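Local coordinates for sulfhydryl oxidase 1 (Homo sapiens, PDB 3LLK), which catalyses the oxidation of thiols to disulfides with oxygen as electron acceptor, using a bound flavin-adenine dinucleotide, at residues S12-A17 against A248-S253; I29-F34 against H159-C164; Q109-H114 against S208-F213. One frame throughout, in Å; residues are numbered along the deposited sequence.

In the fold
Contact 1 closes the widest loop of this mostly helical oxidase, bringing the start of the fold to the end of helix 239-249, and along the chain both other contacts fall between its segments. Contacts 2 and 3 alternate their segments, so their loops cross. Contacts 1 and 2 share helix 16-30 through its two ends; their centres are about 26 Å apart, on opposite sides of the chain's centre. Contact 3, between two loops, lies about 21 Å from contact 1 and 22 Å from contact 2, centre to centre. Each of the three contacts holds one residue of the FAD pocket (Phe250, Phe162 and Phe213, in that order), so remote parts of the chain meet around the one cofactor.

Contact 1 (S12-A17 against A248-S253); sequences SKIYMA and AHFSPS. With FAD (flavin-adenine dinucleotide), chain D.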
loop_
_atom_site.group_PDB
_atom_site.type_symbol
_atom_site.label_atom_id
_atom_site.label_comp_id
_atom_site.label_asym_id
_atom_site.label_seq_id
_atom_site.Cartn_x
_atom_site.Cartn_y
_atom_site.Cartn_z
ATOM N N SER A 12 -7.498 3.896 -14.879
ATOM C CA SER A 12 -8.689 3.740 -14.048
ATOM C C SER A 12 -8.784 2.353 -13.429
ATOM O O SER A 12 -9.688 2.082 -12.648
ATOM C CB SER A 12 -9.949 3.997 -14.874
ATOM O OG SER A 12 -10.198 2.912 -15.752
ATOM N N LYS A 13 -7.855 1.474 -13.780
ATOM C CA LYS A 13 -7.886 0.114 -13.260
ATOM C C LYS A 13 -6.770 -0.173 -12.263
ATOM O O LYS A 13 -5.893 0.651 -12.024
ATOM C CB LYS A 13 -7.793 -0.895 -14.413
ATOM C CG LYS A 13 -8.875 -0.747 -15.484
ATOM C CD LYS A 13 -10.271 -0.936 -14.910
ATOM C CE LYS A 13 -11.331 -0.611 -15.956
ATOM N NZ LYS A 13 -12.704 -0.504 -15.379
ATOM N N ILE A 14 -6.837 -1.360 -11.681
ATOM C CA ILE A 14 -5.843 -1.833 -10.735
ATOM C C ILE A 14 -5.382 -3.135 -11.366
ATOM O O ILE A 14 -6.211 -3.930 -11.801
ATOM C CB ILE A 14 -6.473 -2.149 -9.356
ATOM C CG1 ILE A 14 -7.165 -0.907 -8.789
ATOM C CG2 ILE A 14 -5.413 -2.680 -8.407
ATOM C CD1 ILE A 14 -6.314 0.331 -8.773
ATOM N N TYR A 15 -4.073 -3.348 -11.442
ATOM C CA TYR A 15 -3.555 -4.581 -12.019
ATOM C C TYR A 15 -3.077 -5.505 -10.917
ATOM O O TYR A 15 -2.283 -5.109 -10.061
ATOM C CB TYR A 15 -2.418 -4.270 -12.995
ATOM C CG TYR A 15 -2.917 -3.591 -14.245
ATOM C CD1 TYR A 15 -3.421 -4.338 -15.316
ATOM C CD2 TYR A 15 -2.967 -2.201 -14.329
ATOM C CE1 TYR A 15 -3.967 -3.712 -16.435
ATOM C CE2 TYR A 15 -3.513 -1.568 -15.438
ATOM C CZ TYR A 15 -4.009 -2.328 -16.484
ATOM O OH TYR A 15 -4.552 -1.696 -17.571
ATOM N N MET A 16 -3.571 -6.736 -10.927
ATOM C CA MET A 16 -3.187 -7.689 -9.901
ATOM C C MET A 16 -1.667 -7.852 -9.872
ATOM O O MET A 16 -1.084 -8.108 -8.816
ATOM C CB MET A 16 -3.863 -9.045 -10.143
ATOM C CG MET A 16 -3.723 -10.014 -8.966
ATOM S SD MET A 16 -4.567 -9.450 -7.431
ATOM C CE MET A 16 -6.180 -10.164 -7.656
ATOM N N ALA A 17 -1.031 -7.690 -11.033
ATOM C CA ALA A 17 0.417 -7.824 -11.135
ATOM C C ALA A 17 1.138 -6.805 -10.247
ATOM O O ALA A 17 2.152 -7.131 -9.628
ATOM C CB ALA A 17 0.868 -7.659 -12.599
ATOM N N ALA A 248 -15.076 2.516 -5.085
ATOM C CA ALA A 248 -15.272 1.890 -6.387
ATOM C C ALA A 248 -13.935 1.577 -7.056
ATOM O O ALA A 248 -13.751 0.502 -7.624
ATOM C CB ALA A 248 -16.094 2.813 -7.293
ATOM N N HIS A 249 -13.003 2.524 -6.988
ATOM C CA HIS A 249 -11.696 2.364 -7.620
ATOM C C HIS A 249 -10.853 1.247 -7.000
ATOM O O HIS A 249 -10.335 0.370 -7.705
ATOM C CB HIS A 249 -10.932 3.691 -7.560
ATOM C CG HIS A 249 -9.623 3.658 -8.281
ATOM N ND1 HIS A 249 -9.516 3.858 -9.641
ATOM C CD2 HIS A 249 -8.369 3.396 -7.840
ATOM C CE1 HIS A 249 -8.253 3.722 -10.005
ATOM N NE2 HIS A 249 -7.537 3.441 -8.932
ATOM N N PHE A 250 -10.713 1.275 -5.682
ATOM C CA PHE A 250 -9.936 0.251 -4.991
ATOM C C PHE A 250 -10.819 -0.913 -4.546
ATOM O O PHE A 250 -10.941 -1.191 -3.353
ATOM C CB PHE A 250 -9.229 0.870 -3.781
ATOM C CG PHE A 250 -8.224 1.925 -4.148
ATOM C CD1 PHE A 250 -7.018 1.577 -4.748
ATOM C CD2 PHE A 250 -8.477 3.265 -3.885
ATOM C CE1 PHE A 250 -6.070 2.552 -5.080
ATOM C CE2 PHE A 250 -7.536 4.252 -4.212
ATOM C CZ PHE A 250 -6.328 3.886 -4.813
ATOM N N SER A 251 -11.434 -1.588 -5.514
ATOM C CA SER A 251 -12.314 -2.723 -5.232
ATOM C C SER A 251 -11.914 -3.927 -6.081
ATOM O O SER A 251 -11.369 -3.778 -7.177
ATOM C CB SER A 251 -13.775 -2.356 -5.529
ATOM O OG SER A 251 -13.981 -2.218 -6.924
ATOM N N PRO A 252 -12.193 -5.141 -5.586
ATOM C CA PRO A 252 -11.852 -6.367 -6.310
ATOM C C PRO A 252 -12.354 -6.402 -7.752
ATOM O O PRO A 252 -11.678 -6.934 -8.630
ATOM C CB PRO A 252 -12.471 -7.462 -5.444
ATOM C CG PRO A 252 -12.366 -6.885 -4.058
ATOM C CD PRO A 252 -12.789 -5.452 -4.271
ATOM N N SER A 253 -13.526 -5.825 -7.998
ATOM C CA SER A 253 -14.088 -5.825 -9.349
ATOM C C SER A 253 -13.310 -4.935 -10.307
ATOM O O SER A 253 -13.367 -5.128 -11.522
ATOM C CB SER A 253 -15.562 -5.394 -9.331
ATOM O OG SER A 253 -15.718 -4.056 -8.885
HETATM P PA FAD D . 2.262 7.288 -6.912
HETATM O O1A FAD D . 3.175 6.184 -6.506
HETATM O O2A FAD D . 2.179 8.584 -6.185
HETATM O O5B FAD D . 0.791 6.761 -7.050
HETATM C C5B FAD D . 0.408 5.402 -7.274
HETATM C C4B FAD D . -0.881 5.558 -8.038
HETATM O O4B FAD D . -1.916 5.624 -7.020
HETATM C C3B FAD D . -1.187 6.511 -9.214
HETATM O O3B FAD D . -0.719 6.096 -10.497
HETATM C C2B FAD D . -2.630 6.667 -9.043
HETATM O O2B FAD D . -3.418 5.726 -9.705
HETATM C C1B FAD D . -2.896 6.531 -7.536
HETATM N N9A FAD D . -2.938 7.701 -6.716
HETATM C C8A FAD D . -2.334 8.981 -6.828
HETATM N N7A FAD D . -2.624 9.836 -5.904
HETATM C C5A FAD D . -3.496 9.108 -5.104
HETATM C C6A FAD D . -4.200 9.504 -3.951
HETATM N N6A FAD D . -4.141 10.740 -3.439
HETATM N N1A FAD D . -5.046 8.613 -3.320
HETATM C C2A FAD D . -5.297 7.363 -3.798
HETATM N N3A FAD D . -4.601 6.960 -4.948
HETATM C C4A FAD D . -3.703 7.888 -5.563
HETATM N N1 FAD D . 9.150 10.164 -2.897
HETATM C C2 FAD D . 9.984 11.260 -2.826
HETATM O O2 FAD D . 10.690 11.489 -3.821
HETATM N N3 FAD D . 9.836 11.919 -1.612
HETATM C C4 FAD D . 8.979 11.592 -0.531
HETATM O O4 FAD D . 9.004 12.287 0.538
HETATM C C4X FAD D . 8.187 10.475 -0.703
HETATM N N5 FAD D . 7.364 9.997 0.368
HETATM C C5X FAD D . 6.611 8.794 0.311
HETATM C C6 FAD D . 5.936 8.373 1.472
HETATM C C7 FAD D . 5.164 7.179 1.400
HETATM C C7M FAD D . 4.460 6.783 2.698
HETATM C C8 FAD D . 5.070 6.425 0.191
HETATM C C8M FAD D . 4.281 5.164 -0.096
HETATM C C9 FAD D . 5.782 6.856 -0.928
HETATM C C9A FAD D . 6.617 8.004 -0.945
HETATM N N10 FAD D . 7.439 8.655 -2.000
HETATM C C10 FAD D . 8.273 9.740 -1.926
HETATM C "C1'" FAD D . 7.251 8.140 -3.319
HETATM C "C2'" FAD D . 6.192 8.750 -4.185
HETATM O "O2'" FAD D . 5.021 9.085 -3.400
HETATM C "C3'" FAD D . 5.721 7.977 -5.379
HETATM O "O3'" FAD D . 5.291 6.682 -4.979
HETATM C "C4'" FAD D . 6.592 7.882 -6.620
HETATM O "O4'" FAD D . 7.226 9.165 -6.906
HETATM C "C5'" FAD D . 6.007 7.305 -7.836
HETATM O "O5'" FAD D . 4.973 8.197 -8.261
HETATM P P FAD D . 3.850 7.842 -9.271
HETATM O O1P FAD D . 3.713 9.070 -10.056
HETATM O O2P FAD D . 4.137 6.614 -10.057
HETATM O O3P FAD D . 2.481 7.576 -8.465
HETATM O O HOH W 1 -11.474 4.018 -11.402
#
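Ile14 and His249 make the main van der Waals contact, their side chains crossing at a slant. CD1 of Ile14 approaches to 3.3 Å from His249 NE2, while Ile14 CG1 lies 3.6 Å from the backbone O of His249. The same methyl, Ile14 CD1, makes an apolar contact with Phe250 CD1 at 4.3 Å. His249 CG is anti to the backbone N (chi1 -175°); in the ring beyond it, CD2 lies 3.5 Å above the plane of the Phe250 ring, over its centre.

The polar link is indirect. A water bridges Ser12 O and His249 ND1, donating to the carbonyl at 2.9 Å and lying in the plane of the imidazole at its edge. Ser12 O takes a second bond from Asn254 ND2, so two donors grip it.

The ligand contact belongs to Phe250, the centre of an inverse gamma turn. Its CZ comes within 3.5 Å of N3A on the FAD adenine, which meets the ring edge in plane.

Strand 14-15 pairs in parallel with strand 255-256, just beyond the turn. Trp218 meets His249 edge-to-face, and Phe128 and Val131 of helix 118-134 pack against Phe250.

Contact 2 (I29-F34 against H159-C164); sequences IEVGRF and HYFFGC. With FAD (flavin-adenine dinucleotide), chain D.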
loop_
_atom_site.group_PDB
_atom_site.type_symbol
_atom_site.label_atom_id
_atom_site.label_comp_id
_atom_site.label_asym_id
_atom_site.label_seq_id
_atom_site.Cartn_x
_atom_site.Cartn_y
_atom_site.Cartn_z
ATOM N N ILE A 29 12.572 -8.282 -0.432
ATOM C CA ILE A 29 13.520 -7.175 -0.433
ATOM C C ILE A 29 13.479 -6.309 0.822
ATOM O O ILE A 29 14.420 -6.315 1.610
ATOM C CB ILE A 29 13.312 -6.262 -1.662
ATOM C CG1 ILE A 29 13.417 -7.085 -2.949
ATOM C CG2 ILE A 29 14.350 -5.149 -1.667
ATOM C CD1 ILE A 29 14.768 -7.714 -3.178
ATOM N N GLU A 30 12.387 -5.579 1.024
ATOM C CA GLU A 30 12.300 -4.697 2.183
ATOM C C GLU A 30 12.494 -5.394 3.525
ATOM O O GLU A 30 13.307 -4.952 4.350
ATOM C CB GLU A 30 10.975 -3.941 2.179
ATOM C CG GLU A 30 10.750 -3.148 0.912
ATOM C CD GLU A 30 10.339 -1.723 1.195
ATOM O OE1 GLU A 30 9.284 -1.528 1.829
ATOM O OE2 GLU A 30 11.077 -0.801 0.782
ATOM N N VAL A 31 11.746 -6.465 3.767
ATOM C CA VAL A 31 11.899 -7.176 5.036
ATOM C C VAL A 31 13.297 -7.818 5.086
ATOM O O VAL A 31 13.862 -8.014 6.159
ATOM C CB VAL A 31 10.839 -8.283 5.199
ATOM C CG1 VAL A 31 11.095 -9.064 6.481
ATOM C CG2 VAL A 31 9.439 -7.671 5.211
ATOM N N GLY A 32 13.842 -8.133 3.911
ATOM C CA GLY A 32 15.162 -8.748 3.834
ATOM C C GLY A 32 16.358 -7.835 4.079
ATOM O O GLY A 32 17.500 -8.286 4.042
ATOM N N ARG A 33 16.110 -6.551 4.327
ATOM C CA ARG A 33 17.198 -5.608 4.582
ATOM C C ARG A 33 17.729 -5.773 6.006
ATOM O O ARG A 33 18.813 -5.297 6.330
ATOM C CB ARG A 33 16.703 -4.165 4.416
ATOM C CG ARG A 33 16.121 -3.824 3.045
ATOM C CD ARG A 33 17.207 -3.647 1.990
ATOM N NE ARG A 33 16.652 -3.301 0.679
ATOM C CZ ARG A 33 17.384 -3.061 -0.408
ATOM N NH1 ARG A 33 18.707 -3.124 -0.349
ATOM N NH2 ARG A 33 16.794 -2.758 -1.559
ATOM N N PHE A 34 16.955 -6.444 6.852
ATOM C CA PHE A 34 17.319 -6.635 8.249
ATOM C C PHE A 34 17.703 -8.080 8.556
ATOM O O PHE A 34 16.855 -8.968 8.519
ATOM C CB PHE A 34 16.144 -6.212 9.129
ATOM C CG PHE A 34 15.659 -4.816 8.854
ATOM C CD1 PHE A 34 16.221 -3.724 9.508
ATOM C CD2 PHE A 34 14.658 -4.586 7.913
ATOM C CE1 PHE A 34 15.791 -2.418 9.229
ATOM C CE2 PHE A 34 14.223 -3.287 7.626
ATOM C CZ PHE A 34 14.790 -2.205 8.286
ATOM N N HIS A 159 7.360 3.005 8.790
ATOM C CA HIS A 159 8.405 3.352 9.744
ATOM C C HIS A 159 9.530 2.318 9.820
ATOM O O HIS A 159 10.706 2.648 9.655
ATOM C CB HIS A 159 7.800 3.523 11.142
ATOM C CG HIS A 159 8.781 4.001 12.172
ATOM N ND1 HIS A 159 8.576 3.840 13.526
ATOM C CD2 HIS A 159 9.965 4.648 12.045
ATOM C CE1 HIS A 159 9.592 4.363 14.189
ATOM N NE2 HIS A 159 10.449 4.861 13.315
ATOM N N TYR A 160 9.161 1.064 10.054
ATOM C CA TYR A 160 10.149 -0.000 10.212
ATOM C C TYR A 160 10.704 -0.737 8.992
ATOM O O TYR A 160 11.725 -1.417 9.107
ATOM C CB TYR A 160 9.611 -1.022 11.205
ATOM C CG TYR A 160 9.543 -0.491 12.621
ATOM C CD1 TYR A 160 10.712 -0.182 13.327
ATOM C CD2 TYR A 160 8.314 -0.261 13.244
ATOM C CE1 TYR A 160 10.659 0.345 14.612
ATOM C CE2 TYR A 160 8.252 0.269 14.542
ATOM C CZ TYR A 160 9.431 0.570 15.214
ATOM O OH TYR A 160 9.381 1.125 16.473
ATOM N N PHE A 161 10.063 -0.622 7.832
ATOM C CA PHE A 161 10.564 -1.350 6.665
ATOM C C PHE A 161 10.705 -0.611 5.346
ATOM O O PHE A 161 11.481 -1.028 4.489
ATOM C CB PHE A 161 9.689 -2.582 6.395
ATOM C CG PHE A 161 9.802 -3.657 7.429
ATOM C CD1 PHE A 161 8.876 -3.750 8.456
ATOM C CD2 PHE A 161 10.822 -4.602 7.359
ATOM C CE1 PHE A 161 8.964 -4.778 9.400
ATOM C CE2 PHE A 161 10.919 -5.624 8.291
ATOM C CZ PHE A 161 9.988 -5.716 9.315
ATOM N N PHE A 162 9.961 0.468 5.158
ATOM C CA PHE A 162 10.017 1.158 3.883
ATOM C C PHE A 162 11.383 1.713 3.510
ATOM O O PHE A 162 11.938 2.561 4.207
ATOM C CB PHE A 162 8.959 2.263 3.828
ATOM C CG PHE A 162 8.768 2.843 2.455
ATOM C CD1 PHE A 162 8.945 2.052 1.321
ATOM C CD2 PHE A 162 8.401 4.169 2.292
ATOM C CE1 PHE A 162 8.766 2.569 0.057
ATOM C CE2 PHE A 162 8.216 4.699 1.022
ATOM C CZ PHE A 162 8.401 3.897 -0.099
ATOM N N GLY A 163 11.900 1.217 2.387
ATOM C CA GLY A 163 13.202 1.611 1.880
ATOM C C GLY A 163 13.534 3.085 1.979
ATOM O O GLY A 163 13.951 3.557 3.036
ATOM N N CYS A 164 13.355 3.816 0.883
ATOM C CA CYS A 164 13.661 5.245 0.874
ATOM C C CYS A 164 13.102 5.996 2.073
ATOM O O CYS A 164 11.943 6.406 2.085
ATOM C CB CYS A 164 13.187 5.903 -0.435
ATOM S SG CYS A 164 11.523 5.478 -1.058
HETATM P PA FAD D . 2.262 7.288 -6.912
HETATM O O1A FAD D . 3.175 6.184 -6.506
HETATM O O2A FAD D . 2.179 8.584 -6.185
HETATM O O5B FAD D . 0.791 6.761 -7.050
HETATM C C5B FAD D . 0.408 5.402 -7.274
HETATM C C4B FAD D . -0.881 5.558 -8.038
HETATM O O4B FAD D . -1.916 5.624 -7.020
HETATM C C3B FAD D . -1.187 6.511 -9.214
HETATM O O3B FAD D . -0.719 6.096 -10.497
HETATM C C2B FAD D . -2.630 6.667 -9.043
HETATM O O2B FAD D . -3.418 5.726 -9.705
HETATM C C1B FAD D . -2.896 6.531 -7.536
HETATM N N9A FAD D . -2.938 7.701 -6.716
HETATM C C8A FAD D . -2.334 8.981 -6.828
HETATM N N7A FAD D . -2.624 9.836 -5.904
HETATM C C5A FAD D . -3.496 9.108 -5.104
HETATM C C6A FAD D . -4.200 9.504 -3.951
HETATM N N6A FAD D . -4.141 10.740 -3.439
HETATM N N1A FAD D . -5.046 8.613 -3.320
HETATM C C2A FAD D . -5.297 7.363 -3.798
HETATM N N3A FAD D . -4.601 6.960 -4.948
HETATM C C4A FAD D . -3.703 7.888 -5.563
HETATM N N1 FAD D . 9.150 10.164 -2.897
HETATM C C2 FAD D . 9.984 11.260 -2.826
HETATM O O2 FAD D . 10.690 11.489 -3.821
HETATM N N3 FAD D . 9.836 11.919 -1.612
HETATM C C4 FAD D . 8.979 11.592 -0.531
HETATM O O4 FAD D . 9.004 12.287 0.538
HETATM C C4X FAD D . 8.187 10.475 -0.703
HETATM N N5 FAD D . 7.364 9.997 0.368
HETATM C C5X FAD D . 6.611 8.794 0.311
HETATM C C6 FAD D . 5.936 8.373 1.472
HETATM C C7 FAD D . 5.164 7.179 1.400
HETATM C C7M FAD D . 4.460 6.783 2.698
HETATM C C8 FAD D . 5.070 6.425 0.191
HETATM C C8M FAD D . 4.281 5.164 -0.096
HETATM C C9 FAD D . 5.782 6.856 -0.928
HETATM C C9A FAD D . 6.617 8.004 -0.945
HETATM N N10 FAD D . 7.439 8.655 -2.000
HETATM C C10 FAD D . 8.273 9.740 -1.926
HETATM C "C1'" FAD D . 7.251 8.140 -3.319
HETATM C "C2'" FAD D . 6.192 8.750 -4.185
HETATM O "O2'" FAD D . 5.021 9.085 -3.400
HETATM C "C3'" FAD D . 5.721 7.977 -5.379
HETATM O "O3'" FAD D . 5.291 6.682 -4.979
HETATM C "C4'" FAD D . 6.592 7.882 -6.620
HETATM O "O4'" FAD D . 7.226 9.165 -6.906
HETATM C "C5'" FAD D . 6.007 7.305 -7.836
HETATM O "O5'" FAD D . 4.973 8.197 -8.261
HETATM P P FAD D . 3.850 7.842 -9.271
HETATM O O1P FAD D . 3.713 9.070 -10.056
HETATM O O2P FAD D . 4.137 6.614 -10.057
HETATM O O3P FAD D . 2.481 7.576 -8.465
HETATM O O HOH W 2 13.765 -2.126 4.208
#
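Glu30 reaches from helix 16-30 to residues Phe161 to Gly163, meeting them at several points along its length. Its CB lies 3.8 Å from Phe161 O. The chain then bends at chi2 (-131°), which swings CD toward the opposing backbone. OE1 passes 3.5 Å from Phe162 CA and is hydrogen-bonded to Tyr157 OH. OE2 accepts the N-H of Gly163 at 2.7 Å, with an angle of 157° at the hydrogen, the donor standing above the carboxylate plane. The edge of the Phe162 ring also faces this carboxylate, while its CE2 lies 3.7 Å from C8 of the flavin. An alanine in place of Glu30 would probably leave the Gly163 N-H and the Tyr157 hydroxyl without their carboxylate acceptor and leave the loop before Cys164 less firmly held.

Beside this polar grip lies an apolar one. Val31 CG1 packs at 3.9 Å from Phe161 CE2, and Phe34 CE2 touches Phe161 CD2 at 3.7 Å, the two rings being nearly perpendicular (88°). Phe34 CZ rests 3.3 Å from Tyr160 O. A water donates to both Glu30 O and Phe161 O, joining the backbones.

Cys164 is disulfide-bonded to Cys167, consistent with the flavin-proximal CXXC motif of Erv-type oxidases; the contact lies next to that pair in the chain, Gly163 directly preceding Cys164. Helix 39-55 adds Arg41, which forms a cation-pi pair with Phe34; helix 83-92 covers Val31, and Phe118 of helix 118-134 packs against both Glu30 and Phe162.

Contact 3 (Q109-H114 against S208-F213); sequences QGSEPH and SEDPQF
Ser111 and Asp210 meet where two surface loops come together, and the aspartate heads an Asx turn set within a type I beta turn from Asp210 to Phe213. In that turn OD2 of Asp210 accepts the backbone N of Gln212 at 3.1 Å, from above the carboxylate plane, while the backbone O of Asp210 accepts Phe213 N.

The carboxylate, its CG anti to the backbone N (chi1 -170°), also takes hold of the opposing loop with both oxygens. OD1 accepts the backbone N-H of Ser111 through its syn lone pair, at 2.8 Å and a nearly straight 165°. OD2 receives the Ser111 hydroxyl; at 2.5 Å between OG and OD2 the modelled length is very short and its exact value doubtful. Two backbone N-H groups and this hydroxyl point to the buried carboxylate, which would probably favour its ionised form. Ser111 OG occupies the crowded position between its own N and carbonyl carbon, and that places it beside the carboxylate while CB packs 3.9 Å from Gln212 CB. Gly110 CA lies 3.3 Å from Asp210 OD1.

Phe213 extends the contact toward the cofactor: it belongs to the FAD pocket and forms a cation-pi pair with Arg116, whose NE is hydrogen-bonded to FAD. The backbone O of Gln109 accepts a hydrogen bond from NH1 of this arginine and lies 3.6 Å from Phe213 CE2.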
loop_
_atom_site.group_PDB
_atom_site.type_symbol
_atom_site.label_atom_id
_atom_site.label_comp_id
_atom_site.label_asym_id
_atom_site.label_seq_id
_atom_site.Cartn_x
_atom_site.Cartn_y
_atom_site.Cartn_z
ATOM N N GLN A 109 4.397 0.943 -13.902
ATOM C CA GLN A 109 5.563 0.903 -14.777
ATOM C C GLN A 109 6.145 2.297 -15.022
ATOM O O GLN A 109 5.476 3.156 -15.573
ATOM C CB GLN A 109 5.144 0.273 -16.111
ATOM C CG GLN A 109 6.210 0.249 -17.187
ATOM C CD GLN A 109 7.358 -0.653 -16.832
ATOM O OE1 GLN A 109 8.224 -0.290 -16.035
ATOM N NE2 GLN A 109 7.368 -1.855 -17.413
ATOM N N GLY A 110 7.387 2.527 -14.609
ATOM C CA GLY A 110 7.993 3.829 -14.844
ATOM C C GLY A 110 8.498 3.927 -16.278
ATOM O O GLY A 110 8.816 2.901 -16.880
ATOM N N SER A 111 8.559 5.137 -16.838
ATOM C CA SER A 111 9.053 5.313 -18.208
ATOM C C SER A 111 10.546 4.986 -18.227
ATOM O O SER A 111 11.149 4.802 -19.281
ATOM C CB SER A 111 8.812 6.747 -18.704
ATOM O OG SER A 111 9.510 7.707 -17.924
ATOM N N GLU A 112 11.129 4.934 -17.035
ATOM C CA GLU A 112 12.529 4.587 -16.834
ATOM C C GLU A 112 12.578 3.782 -15.533
ATOM O O GLU A 112 11.811 4.040 -14.604
ATOM C CB GLU A 112 13.406 5.835 -16.715
ATOM C CG GLU A 112 13.630 6.570 -18.025
ATOM C CD GLU A 112 14.643 7.698 -17.896
ATOM O OE1 GLU A 112 15.846 7.411 -17.690
ATOM O OE2 GLU A 112 14.231 8.875 -17.996
ATOM N N PRO A 113 13.480 2.793 -15.458
ATOM C CA PRO A 113 13.656 1.923 -14.291
ATOM C C PRO A 113 13.649 2.605 -12.923
ATOM O O PRO A 113 13.066 2.080 -11.973
ATOM C CB PRO A 113 14.981 1.226 -14.587
ATOM C CG PRO A 113 14.926 1.075 -16.089
ATOM C CD PRO A 113 14.447 2.445 -16.518
ATOM N N HIS A 114 14.295 3.760 -12.811
ATOM C CA HIS A 114 14.341 4.453 -11.531
ATOM C C HIS A 114 13.053 5.215 -11.180
ATOM O O HIS A 114 12.906 5.697 -10.060
ATOM C CB HIS A 114 15.541 5.409 -11.482
ATOM C CG HIS A 114 15.588 6.390 -12.610
ATOM N ND1 HIS A 114 16.086 6.072 -13.854
ATOM C CD2 HIS A 114 15.178 7.679 -12.688
ATOM C CE1 HIS A 114 15.982 7.122 -14.650
ATOM N NE2 HIS A 114 15.434 8.111 -13.967
ATOM N N SER A 208 12.661 14.687 -9.962
ATOM C CA SER A 208 12.471 13.242 -9.794
ATOM C C SER A 208 11.135 12.710 -10.319
ATOM O O SER A 208 10.840 11.520 -10.202
ATOM C CB SER A 208 12.591 12.880 -8.316
ATOM O OG SER A 208 11.570 13.512 -7.559
ATOM N N GLU A 209 10.334 13.590 -10.902
ATOM C CA GLU A 209 9.028 13.214 -11.433
ATOM C C GLU A 209 9.133 12.493 -12.778
ATOM O O GLU A 209 9.828 12.949 -13.681
ATOM C CB GLU A 209 8.178 14.476 -11.592
ATOM C CG GLU A 209 6.772 14.255 -12.107
ATOM C CD GLU A 209 6.049 15.573 -12.318
ATOM O OE1 GLU A 209 6.464 16.338 -13.221
ATOM O OE2 GLU A 209 5.084 15.852 -11.572
ATOM N N ASP A 210 8.452 11.361 -12.904
ATOM C CA ASP A 210 8.452 10.618 -14.164
ATOM C C ASP A 210 7.717 11.514 -15.169
ATOM O O ASP A 210 6.531 11.790 -15.009
ATOM C CB ASP A 210 7.711 9.283 -13.986
ATOM C CG ASP A 210 7.874 8.351 -15.181
ATOM O OD1 ASP A 210 7.826 7.118 -14.976
ATOM O OD2 ASP A 210 8.041 8.844 -16.316
ATOM N N PRO A 211 8.418 11.986 -16.213
ATOM C CA PRO A 211 7.785 12.855 -17.213
ATOM C C PRO A 211 6.497 12.301 -17.808
ATOM O O PRO A 211 5.577 13.057 -18.143
ATOM C CB PRO A 211 8.877 13.020 -18.265
ATOM C CG PRO A 211 10.142 12.934 -17.454
ATOM C CD PRO A 211 9.837 11.759 -16.545
ATOM N N GLN A 212 6.422 10.982 -17.923
ATOM C CA GLN A 212 5.249 10.347 -18.507
ATOM C C GLN A 212 4.075 10.215 -17.545
ATOM O O GLN A 212 2.972 9.867 -17.952
ATOM C CB GLN A 212 5.639 8.974 -19.061
ATOM C CG GLN A 212 5.302 8.778 -20.537
ATOM C CD GLN A 212 5.608 10.008 -21.381
ATOM O OE1 GLN A 212 6.729 10.519 -21.380
ATOM N NE2 GLN A 212 4.607 10.486 -22.104
ATOM N N PHE A 213 4.311 10.500 -16.269
ATOM C CA PHE A 213 3.260 10.406 -15.259
ATOM C C PHE A 213 3.351 11.581 -14.286
ATOM O O PHE A 213 3.738 11.420 -13.129
ATOM C CB PHE A 213 3.396 9.079 -14.512
ATOM C CG PHE A 213 3.179 7.879 -15.386
ATOM C CD1 PHE A 213 1.889 7.407 -15.636
ATOM C CD2 PHE A 213 4.254 7.251 -16.005
ATOM C CE1 PHE A 213 1.672 6.330 -16.490
ATOM C CE2 PHE A 213 4.048 6.167 -16.865
ATOM C CZ PHE A 213 2.749 5.709 -17.106
#